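Local coordinates for betaine aldehyde dehydrogenase (Staphylococcus aureus subsp. aureus COL, PDB 4QTO), which catalyses the NAD-dependent oxidation of betaine aldehyde to glycine betaine, as expected of this member of the aldehyde dehydrogenase family, at residues T92-A104 with N138-D150. Sequence-based numbering, arbitrary orientation. Where two conformers were deposited one is given.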
ATOM      1  N   THR A  92      -0.542  22.510  -4.144  1.00 12.60           N
ATOM      2  CA  THR A  92      -0.763  21.410  -3.193  1.00 11.58           C
ATOM      3  C   THR A  92      -1.673  20.358  -3.800  1.00 10.72           C
ATOM      4  O   THR A  92      -2.558  20.653  -4.615  1.00  9.58           O
ATOM      5  CB  THR A  92      -1.368  21.847  -1.838  1.00 12.48           C
ATOM      6  OG1 THR A  92      -2.730  22.232  -2.002  1.00 12.46           O
ATOM      7  CG2 THR A  92      -0.547  22.959  -1.177  1.00 12.98           C
ATOM      8  N   ALA A  93      -1.472  19.092  -3.420  1.00  9.75           N
ATOM      9  CA  ALA A  93      -2.306  18.019  -3.991  1.00  9.59           C
ATOM     10  C   ALA A  93      -3.762  18.197  -3.589  1.00  9.84           C
ATOM     11  O   ALA A  93      -4.663  17.926  -4.371  1.00 10.11           O
ATOM     12  CB  ALA A  93      -1.780  16.646  -3.581  1.00 10.30           C
ATOM     13  N   GLU A  94      -3.983  18.667  -2.369  1.00  9.33           N
ATOM     14  CA  GLU A  94      -5.355  18.903  -1.873  1.00  9.42           C
ATOM     15  C   GLU A  94      -6.064  19.944  -2.750  1.00 10.15           C
ATOM     16  O   GLU A  94      -7.210  19.753  -3.146  1.00 10.47           O
ATOM     17  CB  GLU A  94      -5.297  19.398  -0.432  1.00 10.61           C
ATOM     18  CG  GLU A  94      -6.671  19.643   0.171  1.00 11.20           C
ATOM     19  CD  GLU A  94      -6.550  20.282   1.544  1.00 12.82           C
ATOM     20  OE1 GLU A  94      -6.115  21.460   1.636  1.00 14.16           O
ATOM     21  OE2 GLU A  94      -6.860  19.600   2.563  1.00 12.87           O
ATOM     22  N   THR A  95      -5.354  20.999  -3.118  1.00 11.01           N
ATOM     23  CA  THR A  95      -5.922  22.030  -4.005  1.00 11.32           C
ATOM     24  C   THR A  95      -6.159  21.504  -5.412  1.00 10.09           C
ATOM     25  O   THR A  95      -7.194  21.796  -5.991  1.00 10.08           O
ATOM     26  CB  THR A  95      -5.077  23.316  -3.964  1.00 13.28           C
ATOM     27  OG1 THR A  95      -5.229  23.915  -2.674  1.00 14.60           O
ATOM     28  CG2 THR A  95      -5.557  24.332  -5.028  1.00 13.99           C
ATOM     29  N   ARG A  96      -5.222  20.720  -5.945  1.00  9.95           N
ATOM     30  CA  ARG A  96      -5.433  20.102  -7.240  1.00  9.87           C
ATOM     31  C   ARG A  96      -6.697  19.239  -7.213  1.00  9.60           C
ATOM     32  O   ARG A  96      -7.513  19.283  -8.126  1.00  9.78           O
ATOM     33  CB  ARG A  96      -4.217  19.301  -7.693  1.00 10.49           C
ATOM     34  CG  ARG A  96      -2.972  20.156  -7.970  1.00 11.51           C
ATOM     35  CD  ARG A  96      -1.963  19.413  -8.830  1.00 12.40           C
ATOM     36  NE  ARG A  96      -1.502  18.192  -8.197  1.00 13.28           N
ATOM     37  CZ  ARG A  96      -0.399  18.066  -7.473  1.00 18.33           C
ATOM     38  NH1 ARG A  96       0.493  19.049  -7.428  1.00 23.63           N
ATOM     39  NH2 ARG A  96      -0.136  16.893  -6.913  1.00 20.36           N
ATOM     40  N   GLY A  97      -6.879  18.484  -6.136  1.00  8.76           N
ATOM     41  CA  GLY A  97      -8.062  17.666  -6.009  1.00  8.58           C
ATOM     42  C   GLY A  97      -9.343  18.495  -5.988  1.00  8.34           C
ATOM     43  O   GLY A  97     -10.347  18.118  -6.605  1.00  8.96           O
ATOM     44  N   LYS A  98      -9.328  19.630  -5.300  1.00  9.57           N
ATOM     45  CA  LYS A  98     -10.524  20.500  -5.282  1.00 10.43           C
ATOM     46  C   LYS A  98     -10.880  20.984  -6.700  1.00 10.46           C
ATOM     47  O   LYS A  98     -12.061  21.082  -7.042  1.00 10.16           O
ATOM     48  CB  LYS A  98     -10.323  21.701  -4.379  1.00 11.59           C
ATOM     49  CG  LYS A  98     -10.255  21.375  -2.892  1.00 13.54           C
ATOM     50  CD  LYS A  98      -9.977  22.655  -2.086  1.00 16.01           C
ATOM     51  CE  LYS A  98      -9.577  22.439  -0.621  1.00 20.56           C
ATOM     52  NZ  LYS A  98     -10.610  21.662   0.058  1.00 21.43           N
ATOM     53  N   LYS A  99      -9.868  21.309  -7.492  0.50 11.15           N
ATOM     54  CA  LYS A  99     -10.097  21.763  -8.865  0.50 12.14           C
ATOM     55  C   LYS A  99     -10.658  20.631  -9.722  0.50 11.49           C
ATOM     56  O   LYS A  99     -11.537  20.846 -10.551  0.50 10.82           O
ATOM     57  CB  LYS A  99      -8.802  22.320  -9.476  0.50 14.19           C
ATOM     58  CG  LYS A  99      -8.330  23.631  -8.868  0.50 18.87           C
ATOM     59  CD  LYS A  99      -8.931  24.790  -9.566  0.50 23.80           C
ATOM     60  CE  LYS A  99      -8.274  26.094  -9.176  0.50 23.86           C
ATOM     61  NZ  LYS A  99      -8.976  27.144  -9.936  0.50 23.57           N
ATOM     62  N   VAL A 100     -10.152  19.410  -9.543  1.00 10.65           N
ATOM     63  CA  VAL A 100     -10.665  18.273 -10.305  1.00 10.51           C
ATOM     64  C   VAL A 100     -12.130  18.011  -9.883  1.00  9.80           C
ATOM     65  O   VAL A 100     -12.977  17.668 -10.718  1.00 10.09           O
ATOM     66  CB  VAL A 100      -9.725  17.060 -10.164  1.00  9.66           C
ATOM     67  CG1 VAL A 100     -10.317  15.850 -10.857  1.00  9.56           C
ATOM     68  CG2 VAL A 100      -8.356  17.383 -10.751  1.00 10.01           C
ATOM     69  N   ARG A 101     -12.430  18.180  -8.591  0.50  9.33           N
ATOM     70  CA  ARG A 101     -13.801  18.035  -8.102  0.50  9.27           C
ATOM     71  C   ARG A 101     -14.711  19.081  -8.749  0.50  9.39           C
ATOM     72  O   ARG A 101     -15.854  18.778  -9.091  0.50  9.45           O
ATOM     73  CB  ARG A 101     -13.831  18.124  -6.573  0.50 10.27           C
ATOM     74  CG  ARG A 101     -15.142  17.716  -5.964  0.50 10.79           C
ATOM     75  CD  ARG A 101     -15.026  17.452  -4.454  0.50 11.25           C
ATOM     76  NE  ARG A 101     -14.061  16.412  -4.063  0.50 11.15           N
ATOM     77  CZ  ARG A 101     -12.867  16.609  -3.488  0.50 11.33           C
ATOM     78  NH1 ARG A 101     -12.448  17.843  -3.178  0.50 11.54           N
ATOM     79  NH2 ARG A 101     -12.105  15.542  -3.166  0.50 11.17           N
ATOM     80  N   ALA A 102     -14.199  20.299  -8.945  1.00  8.93           N
ATOM     81  CA  ALA A 102     -14.963  21.359  -9.619  1.00  9.67           C
ATOM     82  C   ALA A 102     -15.313  20.964 -11.050  1.00  9.57           C
ATOM     83  O   ALA A 102     -16.427  21.251 -11.513  1.00 10.13           O
ATOM     84  CB  ALA A 102     -14.212  22.670  -9.560  1.00 10.20           C
ATOM     85  N   ILE A 103     -14.399  20.307 -11.762  1.00  9.12           N
ATOM     86  CA  ILE A 103     -14.701  19.798 -13.091  1.00  8.67           C
ATOM     87  C   ILE A 103     -15.816  18.760 -12.956  1.00  9.08           C
ATOM     88  O   ILE A 103     -16.797  18.786 -13.729  1.00  9.38           O
ATOM     89  CB  ILE A 103     -13.492  19.164 -13.809  1.00  9.14           C
ATOM     90  CG1 ILE A 103     -12.358  20.185 -13.966  1.00 10.06           C
ATOM     91  CG2 ILE A 103     -13.925  18.591 -15.155  1.00 10.42           C
ATOM     92  CD1 ILE A 103     -11.062  19.542 -14.434  1.00 10.27           C
ATOM     93  N   ALA A 104     -15.677  17.826 -12.028  1.00  7.93           N
ATOM     94  CA  ALA A 104     -16.722  16.813 -11.842  1.00  8.36           C
ATOM     95  C   ALA A 104     -18.115  17.450 -11.673  1.00  9.35           C
ATOM     96  O   ALA A 104     -19.101  17.012 -12.294  1.00 10.09           O
ATOM     97  CB  ALA A 104     -16.422  15.933 -10.651  1.00  8.48           C
ATOM     98  N   ASN A 138     -18.285  10.539 -12.107  1.00  8.77           N
ATOM     99  CA  ASN A 138     -17.641   9.664 -11.145  1.00  9.44           C
ATOM    100  C   ASN A 138     -16.141   9.471 -11.377  1.00  8.93           C
ATOM    101  O   ASN A 138     -15.397   9.315 -10.420  1.00  8.14           O
ATOM    102  CB  ASN A 138     -18.364   8.349 -11.030  1.00  9.98           C
ATOM    103  CG  ASN A 138     -19.689   8.500 -10.306  1.00 11.79           C
ATOM    104  OD1 ASN A 138     -19.802   9.354  -9.385  1.00 12.82           O
ATOM    105  ND2 ASN A 138     -20.662   7.665 -10.640  1.00 13.61           N
ATOM    106  N   VAL A 139     -15.686   9.503 -12.636  1.00  8.17           N
ATOM    107  CA  VAL A 139     -14.260   9.429 -12.913  1.00  9.10           C
ATOM    108  C   VAL A 139     -13.530  10.647 -12.345  1.00  8.61           C
ATOM    109  O   VAL A 139     -12.530  10.562 -11.626  1.00  8.81           O
ATOM    110  CB  VAL A 139     -14.021   9.287 -14.424  1.00  9.75           C
ATOM    111  CG1 VAL A 139     -12.549   9.528 -14.807  1.00 10.56           C
ATOM    112  CG2 VAL A 139     -14.469   7.925 -14.908  1.00 11.01           C
ATOM    113  N   PHE A 140     -14.024  11.828 -12.680  1.00  8.74           N
ATOM    114  CA  PHE A 140     -13.427  13.037 -12.139  1.00  8.25           C
ATOM    115  C   PHE A 140     -13.480  13.049 -10.606  1.00  8.71           C
ATOM    116  O   PHE A 140     -12.511  13.427  -9.963  1.00  8.77           O
ATOM    117  CB  PHE A 140     -14.020  14.343 -12.715  1.00  9.23           C
ATOM    118  CG  PHE A 140     -13.563  14.664 -14.133  1.00  9.24           C
ATOM    119  CD1 PHE A 140     -12.312  15.200 -14.348  1.00 10.46           C
ATOM    120  CD2 PHE A 140     -14.402  14.502 -15.209  1.00 10.40           C
ATOM    121  CE1 PHE A 140     -11.868  15.518 -15.629  1.00 10.82           C
ATOM    122  CE2 PHE A 140     -13.959  14.831 -16.500  1.00 10.98           C
ATOM    123  CZ  PHE A 140     -12.696  15.342 -16.703  1.00 10.24           C
ATOM    124  N   MET A 141     -14.609  12.633 -10.034  0.50  7.96           N
ATOM    125  CA  MET A 141     -14.738  12.667  -8.569  0.50  7.85           C
ATOM    126  C   MET A 141     -13.771  11.699  -7.911  0.50  7.95           C
ATOM    127  O   MET A 141     -13.188  12.022  -6.871  0.50  8.25           O
ATOM    128  CB  MET A 141     -16.157  12.373  -8.112  0.50  7.88           C
ATOM    129  CG  MET A 141     -16.390  12.727  -6.648  0.50  7.89           C
ATOM    130  SD  MET A 141     -16.254  14.497  -6.315  0.50  8.02           S
ATOM    131  CE  MET A 141     -17.703  15.019  -7.270  0.50  8.27           C
ATOM    132  N   TYR A 142     -13.572  10.531  -8.521  1.00  8.38           N
ATOM    133  CA  TYR A 142     -12.647   9.529  -7.998  1.00  8.94           C
ATOM    134  C   TYR A 142     -11.209  10.065  -7.938  1.00  8.13           C
ATOM    135  O   TYR A 142     -10.563  10.015  -6.886  1.00  8.47           O
ATOM    136  CB  TYR A 142     -12.665   8.253  -8.863  1.00  8.65           C
ATOM    137  CG  TYR A 142     -11.630   7.230  -8.427  1.00  8.75           C
ATOM    138  CD1 TYR A 142     -11.883   6.354  -7.367  1.00  9.47           C
ATOM    139  CD2 TYR A 142     -10.380   7.151  -9.061  1.00  8.48           C
ATOM    140  CE1 TYR A 142     -10.924   5.417  -6.965  1.00  9.47           C
ATOM    141  CE2 TYR A 142      -9.432   6.255  -8.645  1.00  9.61           C
ATOM    142  CZ  TYR A 142      -9.702   5.387  -7.612  1.00  9.06           C
ATOM    143  OH  TYR A 142      -8.746   4.459  -7.234  1.00 10.47           O
ATOM    144  N   PHE A 143     -10.741  10.624  -9.058  1.00  8.13           N
ATOM    145  CA  PHE A 143      -9.395  11.172  -9.128  1.00  8.83           C
ATOM    146  C   PHE A 143      -9.214  12.421  -8.258  1.00  9.08           C
ATOM    147  O   PHE A 143      -8.140  12.626  -7.705  1.00  9.00           O
ATOM    148  CB  PHE A 143      -8.949  11.378 -10.572  1.00  9.08           C
ATOM    149  CG  PHE A 143      -8.597  10.087 -11.236  1.00  9.33           C
ATOM    150  CD1 PHE A 143      -7.462   9.400 -10.857  1.00 10.03           C
ATOM    151  CD2 PHE A 143      -9.425   9.508 -12.195  1.00  9.94           C
ATOM    152  CE1 PHE A 143      -7.135   8.167 -11.425  1.00 11.52           C
ATOM    153  CE2 PHE A 143      -9.098   8.305 -12.770  1.00 10.66           C
ATOM    154  CZ  PHE A 143      -7.950   7.625 -12.391  1.00 11.28           C
ATOM    155  N   ALA A 144     -10.277  13.236  -8.133  1.00  8.50           N
ATOM    156  CA  ALA A 144     -10.244  14.372  -7.207  1.00  9.27           C
ATOM    157  C   ALA A 144      -9.947  13.874  -5.789  1.00  9.80           C
ATOM    158  O   ALA A 144      -9.117  14.460  -5.059  1.00 10.91           O
ATOM    159  CB  ALA A 144     -11.558  15.106  -7.210  1.00  9.28           C
ATOM    160  N   GLY A 145     -10.629  12.804  -5.382  1.00  8.74           N
ATOM    161  CA  GLY A 145     -10.426  12.235  -4.080  1.00  9.76           C
ATOM    162  C   GLY A 145      -9.105  11.524  -3.895  1.00 10.02           C
ATOM    163  O   GLY A 145      -8.623  11.414  -2.778  1.00 12.88           O
ATOM    164  N   LEU A 146      -8.500  11.044  -4.978  1.00  8.29           N
ATOM    165  CA  LEU A 146      -7.248  10.337  -4.877  1.00  9.18           C
ATOM    166  C   LEU A 146      -6.022  11.278  -4.835  1.00  9.58           C
ATOM    167  O   LEU A 146      -4.930  10.876  -4.379  1.00  9.56           O
ATOM    168  CB  LEU A 146      -7.096   9.388  -6.074  1.00  9.87           C
ATOM    169  CG  LEU A 146      -5.984   8.363  -6.055  1.00 11.26           C
ATOM    170  CD1 LEU A 146      -6.067   7.508  -4.804  1.00 12.50           C
ATOM    171  CD2 LEU A 146      -6.075   7.480  -7.301  1.00 10.92           C
ATOM    172  N   ALA A 147      -6.224  12.513  -5.312  1.00  9.35           N
ATOM    173  CA  ALA A 147      -5.099  13.433  -5.573  1.00  9.89           C
ATOM    174  C   ALA A 147      -4.105  13.586  -4.444  1.00 10.79           C
ATOM    175  O   ALA A 147      -2.885  13.538  -4.689  1.00 11.49           O
ATOM    176  CB  ALA A 147      -5.611  14.795  -5.979  1.00 10.60           C
ATOM    177  N   ASP A 148      -4.623  13.699  -3.228  1.00 10.27           N
ATOM    178  CA  ASP A 148      -3.787  13.928  -2.062  1.00 10.75           C
ATOM    179  C   ASP A 148      -3.572  12.757  -1.130  1.00 11.29           C
ATOM    180  O   ASP A 148      -3.165  12.937   0.036  1.00 12.53           O
ATOM    181  CB  ASP A 148      -4.308  15.146  -1.272  1.00 11.57           C
ATOM    182  CG  ASP A 148      -5.634  14.893  -0.602  1.00 13.03           C
ATOM    183  OD1 ASP A 148      -6.275  13.861  -0.888  1.00 14.41           O
ATOM    184  OD2 ASP A 148      -6.028  15.714   0.259  1.00 14.08           O
ATOM    185  N   LYS A 149      -3.774  11.545  -1.626  1.00 10.29           N
ATOM    186  CA  LYS A 149      -3.674  10.367  -0.788  1.00 12.18           C
ATOM    187  C   LYS A 149      -2.315   9.591  -0.789  1.00 16.97           C
ATOM    188  O   LYS A 149      -2.200   8.655  -0.016  1.00 21.20           O
ATOM    189  CB  LYS A 149      -4.822   9.409  -1.090  1.00 11.26           C
ATOM    190  CG  LYS A 149      -6.240  10.024  -0.978  1.00 10.38           C
ATOM    191  CD  LYS A 149      -6.507  10.630   0.395  1.00 10.90           C
ATOM    192  CE  LYS A 149      -7.973  11.066   0.601  1.00 10.38           C
ATOM    193  NZ  LYS A 149      -8.284  12.253  -0.199  1.00 10.25           N
ATOM    194  N   ASP A 150      -1.314  10.036  -1.562  0.50 17.68           N
ATOM    195  CA  ASP A 150       0.031   9.418  -1.562  0.50 20.07           C
ATOM    196  C   ASP A 150       1.100  10.508  -1.376  0.50 19.40           C
ATOM    197  O   ASP A 150       1.011  11.399  -0.502  0.50 17.36           O
ATOM    198  CB  ASP A 150       0.300   8.668  -2.886  0.50 22.43           C
ATOM    199  CG  ASP A 150       1.344   7.494  -2.746  0.50 27.79           C
ATOM    200  OD1 ASP A 150       2.146   7.416  -1.770  0.50 30.51           O
ATOM    201  OD2 ASP A 150       1.335   6.606  -3.636  0.50 34.19           O
TER
HETATM  202  O   HOH W   1      -1.351  14.500  -6.608  1.00 31.15           O
HETATM  203  O   HOH W   2     -10.507  14.307  -0.807  1.00 14.70           O
HETATM  204  O   HOH W   3     -13.821  13.430  -4.228  1.00 31.21           O
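Ile103 sets its CG2 methyl squarely over one face of the Phe140 ring, 3.7 Å from the centroid and 9° off the normal, a CH-pi contact; CG2 is the branch anti to the backbone N, which turns it toward Phe140. Val100 CG1 meets the same ring at its edge, while its closest approach is to Phe140 O, at 3.4 Å. At the base of the Phe140 side chain, Ala104 CB touches Phe140 CB and also Met141 CE. At the waist, Ala144 CB packs 3.3 Å from Gly97 O. The short helix axes are antiparallel (169°) and approach to 7.7 Å.

In the conformers modelled here, Arg101 crosses Met141 at an angle, then bends at chi3 (-59°), so that Ala144 CB sits against one guanidinium face, toward its rim. There NH2 donates to a water that in turn donates to Met141 O. A second water links Arg96 NH2 to Ala147 O. Glu94 OE2 and Asp148 OD2, 4.6 Å apart, both accept from Gln477 of a second subunit, which may ease their repulsion; Asp148 OD1 is salt-bridged to Lys149 NZ.

Helix 183-197 packs against Ile103 and Phe140, helix 211-223 also against Ile103, and helix 493-498 against Phe143; segment 138-150 runs on into strand 152-155.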